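PDB 6WB6: transferrin from Manduca sexta, which transports iron in the insect, binding a single ferric ion per molecule together with carbonate. Local coordinates for residues Val352-Cys366 and Pro380-Cys393. Numbering follows the deposited sequence.
Sequences VVRLCVTSNVALSKC and PILDCVQENSEDAC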
loop_
_atom_site.group_PDB
_atom_site.type_symbol
_atom_site.label_atom_id
_atom_site.label_comp_id
_atom_site.label_asym_id
_atom_site.label_seq_id
_atom_site.Cartn_x
_atom_site.Cartn_y
_atom_site.Cartn_z
ATOM N N VAL A 352 -15.143 9.009 -5.631
ATOM C CA VAL A 352 -15.310 7.759 -4.899
ATOM C C VAL A 352 -15.016 6.627 -5.859
ATOM O O VAL A 352 -15.442 6.658 -7.015
ATOM C CB VAL A 352 -16.732 7.626 -4.317
ATOM C CG1 VAL A 352 -16.960 6.228 -3.721
ATOM C CG2 VAL A 352 -16.977 8.708 -3.283
ATOM N N VAL A 353 -14.262 5.647 -5.394
ATOM C CA VAL A 353 -14.027 4.420 -6.129
ATOM C C VAL A 353 -14.802 3.308 -5.417
ATOM O O VAL A 353 -14.630 3.081 -4.206
ATOM C CB VAL A 353 -12.528 4.119 -6.246
ATOM C CG1 VAL A 353 -11.883 3.927 -4.882
ATOM C CG2 VAL A 353 -12.288 2.905 -7.124
ATOM N N ARG A 354 -15.685 2.651 -6.157
ATOM C CA ARG A 354 -16.603 1.657 -5.598
ATOM C C ARG A 354 -16.066 0.282 -5.951
ATOM O O ARG A 354 -16.025 -0.088 -7.130
ATOM C CB ARG A 354 -18.021 1.829 -6.135
ATOM C CG ARG A 354 -18.606 3.209 -5.945
ATOM C CD ARG A 354 -19.829 3.396 -6.800
ATOM N NE ARG A 354 -19.449 3.420 -8.219
ATOM C CZ ARG A 354 -20.308 3.422 -9.233
ATOM N NH1 ARG A 354 -21.619 3.386 -9.003
ATOM N NH2 ARG A 354 -19.853 3.425 -10.485
ATOM N N LEU A 355 -15.599 -0.443 -4.946
ATOM C CA LEU A 355 -15.142 -1.811 -5.136
ATOM C C LEU A 355 -16.323 -2.740 -4.922
ATOM O O LEU A 355 -17.035 -2.615 -3.923
ATOM C CB LEU A 355 -14.032 -2.178 -4.160
ATOM C CG LEU A 355 -13.689 -3.675 -4.142
ATOM C CD1 LEU A 355 -13.150 -4.145 -5.463
ATOM C CD2 LEU A 355 -12.725 -4.008 -2.996
ATOM N N CYS A 356 -16.519 -3.669 -5.842
ATOM C CA CYS A 356 -17.601 -4.631 -5.709
ATOM C C CYS A 356 -17.077 -5.847 -4.959
ATOM O O CYS A 356 -16.010 -6.376 -5.290
ATOM C CB CYS A 356 -18.149 -5.037 -7.070
ATOM S SG CYS A 356 -19.689 -6.018 -6.884
ATOM N N VAL A 357 -17.798 -6.244 -3.912
ATOM C CA VAL A 357 -17.460 -7.398 -3.095
ATOM C C VAL A 357 -18.605 -8.402 -3.175
ATOM O O VAL A 357 -19.747 -8.053 -3.474
ATOM C CB VAL A 357 -17.202 -6.994 -1.634
ATOM C CG1 VAL A 357 -16.106 -5.942 -1.561
ATOM C CG2 VAL A 357 -18.470 -6.455 -1.023
ATOM N N THR A 358 -18.289 -9.661 -2.877
ATOM C CA THR A 358 -19.237 -10.753 -3.063
ATOM C C THR A 358 -19.661 -11.429 -1.767
ATOM O O THR A 358 -20.238 -12.515 -1.830
ATOM C CB THR A 358 -18.661 -11.827 -3.983
ATOM O OG1 THR A 358 -17.424 -12.301 -3.447
ATOM C CG2 THR A 358 -18.423 -11.284 -5.380
ATOM N N SER A 359 -19.413 -10.832 -0.605
ATOM C CA SER A 359 -19.868 -11.451 0.631
ATOM C C SER A 359 -19.952 -10.395 1.716
ATOM O O SER A 359 -19.356 -9.316 1.606
ATOM C CB SER A 359 -18.941 -12.588 1.055
ATOM O OG SER A 359 -17.728 -12.093 1.570
ATOM N N ASN A 360 -20.713 -10.739 2.777
ATOM C CA ASN A 360 -20.867 -9.849 3.920
ATOM C C ASN A 360 -19.534 -9.625 4.630
ATOM O O ASN A 360 -19.252 -8.516 5.099
ATOM C CB ASN A 360 -21.888 -10.402 4.928
ATOM C CG ASN A 360 -23.300 -10.420 4.393
ATOM O OD1 ASN A 360 -23.633 -9.699 3.464
ATOM N ND2 ASN A 360 -24.146 -11.249 4.994
ATOM N N VAL A 361 -18.732 -10.677 4.784
ATOM C CA VAL A 361 -17.433 -10.481 5.414
ATOM C C VAL A 361 -16.581 -9.562 4.547
ATOM O O VAL A 361 -15.973 -8.612 5.038
ATOM C CB VAL A 361 -16.730 -11.824 5.693
ATOM C CG1 VAL A 361 -16.530 -12.628 4.463
ATOM C CG2 VAL A 361 -15.380 -11.572 6.343
ATOM N N ALA A 362 -16.549 -9.813 3.240
ATOM C CA ALA A 362 -15.787 -8.938 2.353
ATOM C C ALA A 362 -16.311 -7.511 2.399
ATOM O O ALA A 362 -15.523 -6.555 2.447
ATOM C CB ALA A 362 -15.822 -9.489 0.945
ATOM N N LEU A 363 -17.632 -7.338 2.413
ATOM C CA LEU A 363 -18.186 -6.008 2.628
ATOM C C LEU A 363 -17.627 -5.371 3.900
ATOM O O LEU A 363 -17.299 -4.185 3.924
ATOM C CB LEU A 363 -19.702 -6.068 2.720
ATOM C CG LEU A 363 -20.404 -4.729 2.890
ATOM C CD1 LEU A 363 -20.060 -3.830 1.754
ATOM C CD2 LEU A 363 -21.933 -4.945 2.970
ATOM N N SER A 364 -17.584 -6.126 4.997
ATOM C CA SER A 364 -17.111 -5.519 6.230
ATOM C C SER A 364 -15.615 -5.233 6.158
ATOM O O SER A 364 -15.162 -4.230 6.714
ATOM C CB SER A 364 -17.440 -6.405 7.420
ATOM O OG SER A 364 -16.955 -7.704 7.187
ATOM N N LYS A 365 -14.847 -6.087 5.476
ATOM C CA LYS A 365 -13.423 -5.820 5.320
ATOM C C LYS A 365 -13.204 -4.597 4.447
ATOM O O LYS A 365 -12.343 -3.753 4.741
ATOM C CB LYS A 365 -12.708 -7.051 4.734
ATOM C CG LYS A 365 -11.181 -6.885 4.644
ATOM C CD LYS A 365 -10.451 -8.117 4.128
ATOM C CE LYS A 365 -8.975 -7.790 3.912
ATOM N NZ LYS A 365 -8.108 -8.954 3.533
ATOM N N CYS A 366 -14.003 -4.459 3.391
ATOM C CA CYS A 366 -13.898 -3.288 2.524
ATOM C C CYS A 366 -14.240 -2.007 3.279
ATOM O O CYS A 366 -13.611 -0.960 3.075
ATOM C CB CYS A 366 -14.814 -3.478 1.316
ATOM S SG CYS A 366 -14.851 -2.099 0.201
ATOM N N PRO A 380 -8.845 8.527 -4.257
ATOM C CA PRO A 380 -10.278 8.494 -3.939
ATOM C C PRO A 380 -10.719 7.691 -2.710
ATOM O O PRO A 380 -10.121 6.685 -2.307
ATOM C CB PRO A 380 -10.891 7.861 -5.198
ATOM C CG PRO A 380 -9.788 7.097 -5.823
ATOM C CD PRO A 380 -8.565 7.910 -5.567
ATOM N N ILE A 381 -11.803 8.191 -2.120
ATOM C CA ILE A 381 -12.481 7.484 -1.045
ATOM C C ILE A 381 -12.949 6.149 -1.565
ATOM O O ILE A 381 -13.495 6.046 -2.675
ATOM C CB ILE A 381 -13.671 8.318 -0.538
ATOM C CG1 ILE A 381 -13.165 9.596 0.122
ATOM C CG2 ILE A 381 -14.538 7.526 0.440
ATOM C CD1 ILE A 381 -14.153 10.738 0.043
ATOM N N LEU A 382 -12.769 5.120 -0.760
ATOM C CA LEU A 382 -13.184 3.779 -1.143
ATOM C C LEU A 382 -14.625 3.558 -0.693
ATOM O O LEU A 382 -14.958 3.719 0.489
ATOM C CB LEU A 382 -12.243 2.735 -0.547
ATOM C CG LEU A 382 -12.541 1.269 -0.801
ATOM C CD1 LEU A 382 -12.308 0.904 -2.245
ATOM C CD2 LEU A 382 -11.660 0.434 0.103
ATOM N N ASP A 383 -15.482 3.206 -1.629
ATOM C CA ASP A 383 -16.806 2.753 -1.258
ATOM C C ASP A 383 -16.909 1.267 -1.552
ATOM O O ASP A 383 -16.103 0.700 -2.292
ATOM C CB ASP A 383 -17.877 3.549 -1.978
ATOM C CG ASP A 383 -19.251 3.315 -1.412
ATOM O OD1 ASP A 383 -19.363 2.569 -0.407
ATOM O OD2 ASP A 383 -20.213 3.882 -1.965
ATOM N N CYS A 384 -17.873 0.635 -0.898
ATOM C CA CYS A 384 -18.034 -0.809 -0.907
ATOM C C CYS A 384 -19.448 -1.147 -1.363
ATOM O O CYS A 384 -20.426 -0.639 -0.802
ATOM C CB CYS A 384 -17.754 -1.370 0.495
ATOM S SG CYS A 384 -16.138 -0.848 1.145
ATOM N N VAL A 385 -19.551 -2.000 -2.373
ATOM C CA VAL A 385 -20.828 -2.379 -2.965
ATOM C C VAL A 385 -20.868 -3.893 -3.102
ATOM O O VAL A 385 -19.905 -4.511 -3.567
ATOM C CB VAL A 385 -21.041 -1.706 -4.328
ATOM C CG1 VAL A 385 -22.238 -2.318 -5.042
ATOM C CG2 VAL A 385 -21.244 -0.208 -4.125
ATOM N N GLN A 386 -21.987 -4.492 -2.710
ATOM C CA GLN A 386 -22.056 -5.935 -2.524
ATOM C C GLN A 386 -23.051 -6.568 -3.485
ATOM O O GLN A 386 -24.242 -6.236 -3.476
ATOM C CB GLN A 386 -22.434 -6.291 -1.094
ATOM C CG GLN A 386 -22.042 -7.732 -0.748
ATOM C CD GLN A 386 -22.885 -8.317 0.337
ATOM O OE1 GLN A 386 -23.556 -7.597 1.070
ATOM N NE2 GLN A 386 -22.878 -9.628 0.438
ATOM N N GLU A 387 -22.569 -7.505 -4.275
ATOM C CA GLU A 387 -23.418 -8.369 -5.073
ATOM C C GLU A 387 -23.197 -9.783 -4.567
ATOM O O GLU A 387 -22.318 -10.032 -3.741
ATOM C CB GLU A 387 -23.097 -8.249 -6.568
ATOM C CG GLU A 387 -23.264 -6.831 -7.100
ATOM C CD GLU A 387 -24.723 -6.430 -7.214
ATOM O OE1 GLU A 387 -25.578 -7.319 -7.408
ATOM O OE2 GLU A 387 -25.007 -5.230 -7.074
ATOM N N ASN A 388 -23.987 -10.726 -5.064
ATOM C CA ASN A 388 -23.983 -12.056 -4.471
ATOM C C ASN A 388 -23.132 -13.044 -5.252
ATOM O O ASN A 388 -23.077 -14.220 -4.885
ATOM C CB ASN A 388 -25.419 -12.558 -4.305
ATOM C CG ASN A 388 -26.073 -12.051 -3.010
ATOM O OD1 ASN A 388 -25.528 -11.187 -2.310
ATOM N ND2 ASN A 388 -27.244 -12.590 -2.690
ATOM N N SER A 389 -22.423 -12.586 -6.280
ATOM C CA SER A 389 -21.471 -13.443 -6.964
ATOM C C SER A 389 -20.430 -12.600 -7.687
ATOM O O SER A 389 -20.567 -11.384 -7.845
ATOM C CB SER A 389 -22.167 -14.338 -7.981
ATOM O OG SER A 389 -22.574 -13.556 -9.076
ATOM N N GLU A 390 -19.408 -13.289 -8.177
ATOM C CA GLU A 390 -18.416 -12.642 -9.018
ATOM C C GLU A 390 -19.048 -12.159 -10.320
ATOM O O GLU A 390 -18.833 -11.021 -10.741
ATOM C CB GLU A 390 -17.266 -13.619 -9.273
ATOM C CG GLU A 390 -16.238 -13.180 -10.298
ATOM C CD GLU A 390 -15.157 -14.213 -10.494
ATOM O OE1 GLU A 390 -14.326 -14.391 -9.577
ATOM O OE2 GLU A 390 -15.162 -14.881 -11.549
ATOM N N ASP A 391 -19.852 -13.015 -10.968
ATOM C CA ASP A 391 -20.496 -12.605 -12.216
ATOM C C ASP A 391 -21.389 -11.392 -11.991
ATOM O O ASP A 391 -21.470 -10.504 -12.850
ATOM C CB ASP A 391 -21.292 -13.766 -12.819
ATOM C CG ASP A 391 -22.053 -13.359 -14.052
ATOM O OD1 ASP A 391 -21.453 -13.343 -15.165
ATOM O OD2 ASP A 391 -23.252 -13.025 -13.911
ATOM N N ALA A 392 -22.052 -11.319 -10.838
ATOM C CA ALA A 392 -22.882 -10.148 -10.571
ATOM C C ALA A 392 -22.043 -8.919 -10.260
ATOM O O ALA A 392 -22.484 -7.795 -10.518
ATOM C CB ALA A 392 -23.847 -10.406 -9.420
ATOM N N CYS A 393 -20.852 -9.100 -9.674
ATOM C CA CYS A 393 -19.960 -7.957 -9.506
ATOM C C CYS A 393 -19.460 -7.472 -10.857
ATOM O O CYS A 393 -19.330 -6.264 -11.081
ATOM C CB CYS A 393 -18.772 -8.320 -8.602
ATOM S SG CYS A 393 -19.040 -7.965 -6.878
#
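Val353 N bonds to Ile381 O (2.9 Å) and Val353 O takes Asp383 N; Leu355 N bonds to Asp383 O and Leu355 O takes Val385 N. The ladder continues through Val357, whose N meets Val385 O and whose O accepts from Glu387 N (3.0 Å), six backbone hydrogen bonds in all. Strands 352-357 and 381-386 are thus the two parallel strands of a beta-alpha-beta unit in the second transferrin-like region. The connecting helix 360-375 packs over the face bearing Leu355, Leu382 and Cys384. There Cys366 SG bonds covalently to Cys384 SG (2.0 Å), tying the helix to the strand that follows it, and Leu363 lays CD1 against Cys384 CB at 3.6 Å. Leu382 spreads its two branches: CD1 reaches Val353 CG1 and Leu355 CB, both at 4.0 Å, while CD2 sits against O and SG of Cys366. On the face carrying Cys356 and Val385, Cys356 SG, swung anti to its own amide nitrogen (chi1 -170°), joins Cys393 SG at 2.1 Å and ties helix 390-399 to strand 352-357; Ala405 covers this bridge. Ser359 and Ser389 each N-cap their helix through OG. Arg354 passes its CG by Asp383 CB, but its charged end is committed outside the strand pair, to a salt bridge with Asp403 and a bond to Asn400 O.

The Asn360 and Gln386 end is looser. Gln386 crosses Val357, its CG against CG2, and its extended chain carries the amide to Asn360, where NE2 gives OD1 a weak, bent bond (3.1 Å, 131° at the hydrogen), the two amide planes standing 75° apart. Cohesion thus rests on the six backbone bonds, apolar packing and two covalent crosslinks, which restrain both helices against the strand pair, whereas the weak Asn360-Gln386 bond at the solvent side probably adds little.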